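PDB 6G42: minor capsid protein from Cafeteriavirus-dependent mavirus, which forms the penton of the virophage capsid, a single jelly-roll protein assembling as five copies that probably close the fivefold vertices of the icosahedral shell. Local coordinates for residues 202-207 with 238-243; 59-64 with 249-254. All blocks are in the same frame, centred on the assembly; numbering follows the deposited sequence.

From the N terminus, the chain first reaches residues 59-64, at the end of strand 49-62, and then passes through 184 residues before 249-254 pairs with them in contact 2. Within that long excursion lies contact 1, a smaller closure in which 202-207 meets 238-243 after an intervening 30 residues with no helix. The two contacts belong to different antiparallel sheets of the jelly roll, and strands 236-239 and 248-264 follow each other directly. Their centres are 10 Å apart, and the sheets meet through side chains: Tyr238 packs on Ile251, while the Tyr240 ring touches Leu63 and Ile251, with Tyr240 CE1 3.7 Å from Ile251 CD1.

Contact 1 of 2, residues 202-207 with 238-243; sequences SHIVIE and YKYLQQ
In one of two modelled conformers of His203, Lys239 CD lies over one face of the imidazole, 3.4 Å above the ring plane and displaced toward the rim, a CH-pi contact in which the two side chains cross obliquely. The Tyr240 ring has Gln242 OE1 at its edge, in plane, accepting a hydrogen bond from Tyr240 OH. His203 and Lys239 belong to the antiparallel pairing of strands 201-207 and 236-239 in a jelly-roll sheet, as a non-hydrogen-bonded pair; the chain leaves the strand at Tyr240. Ile204 and Tyr238 form the adjacent hydrogen-bonded pair, evidenced by Ile204 N to Tyr238 O at 2.8 Å and the return bond from Tyr238 N to Ile204 O. Tyr240 N reaches Ser202 O at 3.0 Å, almost straight at 170°. On its other side, 202-207 meets strand 272-281, where Ser202 and His203 both face Tyr280 in a classic beta bulge. On the face opposite His203, Ile204 CD1 approaches both tyrosine rings obliquely, 4.4 Å from Tyr238 CD2 and equally far from Tyr240 CD1. Ser202 OG hydrogen-bonds His203 ND1 of the same conformer at 3.0 Å, and Gln298 NE2 of a second subunit hydrogen-bonds that hydroxyl too. The Lys239 chain bends at chi2 (72°), which turns CD toward the His203 ring; at its end NZ donates to Ser202 OG at 2.8 Å.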
loop_
_atom_site.group_PDB
_atom_site.type_symbol
_atom_site.label_atom_id
_atom_site.label_comp_id
_atom_site.label_asym_id
_atom_site.label_seq_id
_atom_site.Cartn_x
_atom_site.Cartn_y
_atom_site.Cartn_z
ATOM N N SER C 202 1.866 -23.661 -0.014
ATOM C CA SER C 202 2.235 -22.914 1.190
ATOM C C SER C 202 3.505 -22.086 0.996
ATOM O O SER C 202 3.465 -20.860 1.085
ATOM C CB SER C 202 2.421 -23.876 2.361
ATOM O OG SER C 202 3.025 -23.229 3.469
ATOM N N HIS C 203 4.612 -22.776 0.726
ATOM C CA HIS C 203 5.942 -22.165 0.617
ATOM C C HIS C 203 6.655 -22.632 -0.652
ATOM O O HIS C 203 6.321 -23.682 -1.202
ATOM C CB HIS C 203 6.801 -22.543 1.830
ATOM C CG HIS C 203 6.606 -21.662 3.028
ATOM N ND1 HIS C 203 5.683 -21.931 4.016
ATOM C CD2 HIS C 203 7.248 -20.534 3.415
ATOM C CE1 HIS C 203 5.755 -20.998 4.950
ATOM N NE2 HIS C 203 6.695 -20.138 4.608
ATOM N N ILE C 204 7.617 -21.829 -1.114
ATOM C CA ILE C 204 8.536 -22.196 -2.200
ATOM C C ILE C 204 9.928 -21.933 -1.645
ATOM O O ILE C 204 10.220 -20.829 -1.182
ATOM C CB ILE C 204 8.325 -21.354 -3.481
ATOM C CG1 ILE C 204 6.945 -21.636 -4.091
ATOM C CG2 ILE C 204 9.420 -21.647 -4.509
ATOM C CD1 ILE C 204 6.538 -20.680 -5.192
ATOM N N VAL C 205 10.778 -22.948 -1.730
ATOM C CA VAL C 205 12.058 -22.984 -1.039
ATOM C C VAL C 205 13.172 -23.198 -2.053
ATOM O O VAL C 205 12.971 -23.862 -3.065
ATOM C CB VAL C 205 12.059 -24.149 -0.020
ATOM C CG1 VAL C 205 13.457 -24.462 0.503
ATOM C CG2 VAL C 205 11.120 -23.846 1.139
ATOM N N ILE C 206 14.339 -22.623 -1.765
ATOM C CA ILE C 206 15.598 -22.972 -2.433
ATOM C C ILE C 206 16.407 -23.850 -1.474
ATOM O O ILE C 206 16.696 -23.428 -0.352
ATOM C CB ILE C 206 16.428 -21.721 -2.793
ATOM C CG1 ILE C 206 15.674 -20.866 -3.814
ATOM C CG2 ILE C 206 17.797 -22.119 -3.345
ATOM C CD1 ILE C 206 16.300 -19.515 -4.096
ATOM N N GLU C 207 16.768 -25.054 -1.930
ATOM C CA GLU C 207 17.597 -26.002 -1.153
ATOM C C GLU C 207 18.848 -26.470 -1.912
ATOM O O GLU C 207 18.958 -26.293 -3.131
ATOM C CB GLU C 207 16.764 -27.200 -0.655
ATOM C CG GLU C 207 15.894 -27.905 -1.689
ATOM C CD GLU C 207 14.973 -28.959 -1.081
ATOM O OE1 GLU C 207 14.511 -28.796 0.072
ATOM O OE2 GLU C 207 14.686 -29.959 -1.764
ATOM N N TYR C 238 10.057 -18.600 0.637
ATOM C CA TYR C 238 9.090 -17.664 0.075
ATOM C C TYR C 238 7.701 -18.189 0.398
ATOM O O TYR C 238 7.349 -19.285 -0.015
ATOM C CB TYR C 238 9.275 -17.536 -1.436
ATOM C CG TYR C 238 8.295 -16.605 -2.099
ATOM C CD1 TYR C 238 8.545 -15.240 -2.168
ATOM C CD2 TYR C 238 7.116 -17.086 -2.661
ATOM C CE1 TYR C 238 7.648 -14.378 -2.779
ATOM C CE2 TYR C 238 6.211 -16.230 -3.270
ATOM C CZ TYR C 238 6.483 -14.877 -3.327
ATOM O OH TYR C 238 5.595 -14.019 -3.929
ATOM N N LYS C 239 6.930 -17.415 1.152
ATOM C CA LYS C 239 5.525 -17.717 1.380
ATOM C C LYS C 239 4.725 -17.366 0.133
ATOM O O LYS C 239 4.842 -16.258 -0.382
ATOM C CB LYS C 239 4.985 -16.921 2.568
ATOM C CG LYS C 239 3.571 -17.301 2.992
ATOM C CD LYS C 239 3.559 -18.660 3.665
ATOM C CE LYS C 239 2.162 -19.208 3.856
ATOM N NZ LYS C 239 2.262 -20.623 4.299
ATOM N N TYR C 240 3.910 -18.306 -0.336
ATOM C CA TYR C 240 3.065 -18.094 -1.507
ATOM C C TYR C 240 1.615 -17.816 -1.103
ATOM O O TYR C 240 1.112 -18.377 -0.131
ATOM C CB TYR C 240 3.146 -19.300 -2.439
ATOM C CG TYR C 240 2.361 -19.121 -3.714
ATOM C CD1 TYR C 240 2.841 -18.320 -4.749
ATOM C CD2 TYR C 240 1.119 -19.737 -3.879
ATOM C CE1 TYR C 240 2.109 -18.143 -5.919
ATOM C CE2 TYR C 240 0.383 -19.566 -5.036
ATOM C CZ TYR C 240 0.876 -18.769 -6.055
ATOM O OH TYR C 240 0.134 -18.611 -7.200
ATOM N N LEU C 241 0.968 -16.931 -1.855
ATOM C CA LEU C 241 -0.453 -16.618 -1.691
ATOM C C LEU C 241 -1.124 -16.594 -3.069
ATOM O O LEU C 241 -0.620 -15.955 -3.994
ATOM C CB LEU C 241 -0.617 -15.261 -1.012
ATOM C CG LEU C 241 0.052 -15.101 0.357
ATOM C CD1 LEU C 241 0.101 -13.631 0.751
ATOM C CD2 LEU C 241 -0.663 -15.921 1.421
ATOM N N GLN C 242 -2.252 -17.289 -3.198
ATOM C CA GLN C 242 -3.011 -17.304 -4.442
ATOM C C GLN C 242 -3.952 -16.099 -4.471
ATOM O O GLN C 242 -4.924 -16.042 -3.712
ATOM C CB GLN C 242 -3.785 -18.615 -4.586
ATOM C CG GLN C 242 -4.358 -18.872 -5.976
ATOM C CD GLN C 242 -3.293 -19.014 -7.061
ATOM O OE1 GLN C 242 -2.289 -19.711 -6.879
ATOM N NE2 GLN C 242 -3.518 -18.362 -8.208
ATOM N N GLN C 243 -3.646 -15.146 -5.354
ATOM C CA GLN C 243 -4.356 -13.859 -5.448
ATOM C C GLN C 243 -5.616 -13.908 -6.320
ATOM O O GLN C 243 -6.570 -13.170 -6.081
ATOM C CB GLN C 243 -3.417 -12.794 -6.024
ATOM C CG GLN C 243 -2.181 -12.504 -5.178
ATOM C CD GLN C 243 -2.452 -11.633 -3.960
ATOM O OE1 GLN C 243 -3.501 -10.987 -3.853
ATOM N NE2 GLN C 243 -1.492 -11.601 -3.033
#

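Contact 2 of 2, residues 59-64 with 249-254; sequences HKIRLP and NSILFR
His59 ND1 and Ser250 OG share a hydrogen bond of 2.8 Å, the hydroxyl lying at the edge of the imidazole, near its plane. The anti position of Ser250 OG to its backbone N (chi1 -180°) carries it to that edge, while Ser250 CB also lies in the ring plane. Lys60 CG covers one face of the same ring, 4.0 Å above its centre, and Tyr282 of a third subunit stacks with the imidazole. The ammonium group of Lys60 belongs to that interface too: NZ hydrogen-bonds Phe197 O and forms a salt bridge with Asp165, both of the third subunit. Two backbone bonds then define the Ile61-Asn249 antiparallel hydrogen-bonded pair: Ile61 N to Asn249 O is 3.2 Å and nearly straight at 174°, and Asn249 N to Ile61 O is 3.0 Å. Lys60 and Ile61 both face Asn249, which fits a G1 beta bulge; the positive phi of Lys60 (64°) agrees with its first position, though psi is larger than in the classic form. The bulge marks the corner where strand 49-62, paired with 248-264 in a four-stranded sheet of the jelly roll, changes direction. Beyond these bonds the side chains pack, largely through methyl groups. Ile61 and Ile251 cross at about a right angle, with their CD1 atoms 3.9 Å apart. Leu63 meets Ile251 tip to tip, CD1 to CD1 at 3.6 Å. Leu63 also crosses Asn249 at about a right angle; its CD1 is 4.1 Å from Asn249 ND2, an amide nitrogen that donates to Gln246 O.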
loop_
_atom_site.group_PDB
_atom_site.type_symbol
_atom_site.label_atom_id
_atom_site.label_comp_id
_atom_site.label_asym_id
_atom_site.label_seq_id
_atom_site.Cartn_x
_atom_site.Cartn_y
_atom_site.Cartn_z
ATOM N N HIS C 59 10.121 -16.677 -13.606
ATOM C CA HIS C 59 9.405 -16.044 -14.710
ATOM C C HIS C 59 8.831 -17.030 -15.712
ATOM O O HIS C 59 9.570 -17.720 -16.395
ATOM C CB HIS C 59 10.339 -15.075 -15.419
ATOM C CG HIS C 59 9.641 -14.137 -16.340
ATOM N ND1 HIS C 59 8.491 -13.469 -15.988
ATOM C CD2 HIS C 59 9.941 -13.743 -17.598
ATOM C CE1 HIS C 59 8.106 -12.706 -16.994
ATOM N NE2 HIS C 59 8.973 -12.850 -17.981
ATOM N N LYS C 60 7.500 -17.028 -15.816
ATOM C CA LYS C 60 6.732 -17.966 -16.637
ATOM C C LYS C 60 6.868 -19.419 -16.172
ATOM O O LYS C 60 7.570 -20.246 -16.776
ATOM C CB LYS C 60 7.028 -17.805 -18.126
ATOM C CG LYS C 60 6.954 -16.358 -18.556
ATOM C CD LYS C 60 7.068 -16.205 -20.051
ATOM C CE LYS C 60 7.322 -14.756 -20.398
ATOM N NZ LYS C 60 7.272 -14.565 -21.866
ATOM N N ILE C 61 6.164 -19.688 -15.077
ATOM C CA ILE C 61 6.004 -21.025 -14.511
ATOM C C ILE C 61 4.523 -21.322 -14.339
ATOM O O ILE C 61 3.688 -20.426 -14.489
ATOM C CB ILE C 61 6.672 -21.135 -13.134
ATOM C CG1 ILE C 61 6.030 -20.150 -12.149
ATOM C CG2 ILE C 61 8.164 -20.873 -13.258
ATOM C CD1 ILE C 61 6.346 -20.465 -10.716
ATOM N N ARG C 62 4.210 -22.573 -14.004
ATOM C CA ARG C 62 2.829 -22.994 -13.737
ATOM C C ARG C 62 2.709 -23.546 -12.323
ATOM O O ARG C 62 3.596 -24.258 -11.856
ATOM C CB ARG C 62 2.382 -24.050 -14.744
ATOM C CG ARG C 62 0.881 -24.062 -14.952
ATOM C CD ARG C 62 0.405 -25.318 -15.646
ATOM N NE ARG C 62 -1.010 -25.224 -16.005
ATOM C CZ ARG C 62 -1.755 -26.235 -16.457
ATOM N NH1 ARG C 62 -1.236 -27.456 -16.617
ATOM N NH2 ARG C 62 -3.039 -26.028 -16.750
ATOM N N LEU C 63 1.613 -23.211 -11.647
ATOM C CA LEU C 63 1.351 -23.696 -10.294
ATOM C C LEU C 63 -0.088 -24.199 -10.169
ATOM O O LEU C 63 -0.995 -23.637 -10.785
ATOM C CB LEU C 63 1.607 -22.590 -9.272
ATOM C CG LEU C 63 3.051 -22.112 -9.081
ATOM C CD1 LEU C 63 3.077 -20.906 -8.152
ATOM C CD2 LEU C 63 3.957 -23.209 -8.538
ATOM N N PRO C 64 -0.301 -25.267 -9.376
ATOM C CA PRO C 64 -1.664 -25.742 -9.155
ATOM C C PRO C 64 -2.461 -24.848 -8.217
ATOM O O PRO C 64 -1.893 -24.212 -7.322
ATOM C CB PRO C 64 -1.463 -27.130 -8.545
ATOM C CG PRO C 64 -0.115 -27.086 -7.913
ATOM C CD PRO C 64 0.701 -26.175 -8.782
ATOM N N ASN C 249 2.148 -17.988 -13.622
ATOM C CA ASN C 249 2.615 -16.898 -12.772
ATOM C C ASN C 249 4.040 -16.452 -13.095
ATOM O O ASN C 249 4.811 -17.151 -13.753
ATOM C CB ASN C 249 2.534 -17.300 -11.292
ATOM C CG ASN C 249 1.107 -17.497 -10.817
ATOM O OD1 ASN C 249 0.386 -16.535 -10.573
ATOM N ND2 ASN C 249 0.690 -18.747 -10.681
ATOM N N SER C 250 4.350 -15.252 -12.615
ATOM C CA SER C 250 5.675 -14.666 -12.665
ATOM C C SER C 250 5.925 -14.196 -11.238
ATOM O O SER C 250 5.302 -13.244 -10.787
ATOM C CB SER C 250 5.698 -13.498 -13.654
ATOM O OG SER C 250 6.977 -12.900 -13.732
ATOM N N ILE C 251 6.800 -14.894 -10.522
ATOM C CA ILE C 251 6.968 -14.693 -9.082
ATOM C C ILE C 251 8.294 -14.012 -8.767
ATOM O O ILE C 251 9.351 -14.615 -8.895
ATOM C CB ILE C 251 6.849 -16.023 -8.323
ATOM C CG1 ILE C 251 5.437 -16.596 -8.527
ATOM C CG2 ILE C 251 7.128 -15.815 -6.837
ATOM C CD1 ILE C 251 5.231 -17.994 -7.982
ATOM N N LEU C 252 8.211 -12.755 -8.343
ATOM C CA LEU C 252 9.375 -11.960 -7.971
ATOM C C LEU C 252 9.542 -11.913 -6.446
ATOM O O LEU C 252 8.562 -11.747 -5.707
ATOM C CB LEU C 252 9.216 -10.541 -8.523
ATOM C CG LEU C 252 10.337 -9.532 -8.284
ATOM C CD1 LEU C 252 11.620 -9.988 -8.969
ATOM C CD2 LEU C 252 9.907 -8.160 -8.787
ATOM N N PHE C 253 10.787 -12.085 -5.994
ATOM C CA PHE C 253 11.166 -11.882 -4.594
ATOM C C PHE C 253 12.390 -10.958 -4.506
ATOM O O PHE C 253 13.351 -11.116 -5.261
ATOM C CB PHE C 253 11.454 -13.217 -3.901
ATOM C CG PHE C 253 12.101 -13.063 -2.551
ATOM C CD1 PHE C 253 11.383 -12.548 -1.480
ATOM C CD2 PHE C 253 13.438 -13.397 -2.358
ATOM C CE1 PHE C 253 11.978 -12.385 -0.237
ATOM C CE2 PHE C 253 14.034 -13.239 -1.114
ATOM C CZ PHE C 253 13.304 -12.731 -0.053
ATOM N N ARG C 254 12.322 -9.990 -3.591
ATOM C CA ARG C 254 13.436 -9.102 -3.247
ATOM C C ARG C 254 13.443 -8.900 -1.727
ATOM O O ARG C 254 12.401 -8.623 -1.138
ATOM C CB ARG C 254 13.280 -7.764 -3.966
ATOM C CG ARG C 254 13.467 -7.841 -5.477
ATOM C CD ARG C 254 13.115 -6.529 -6.164
ATOM N NE ARG C 254 11.666 -6.313 -6.275
ATOM C CZ ARG C 254 11.093 -5.236 -6.819
ATOM N NH1 ARG C 254 11.830 -4.243 -7.320
ATOM N NH2 ARG C 254 9.766 -5.149 -6.867
#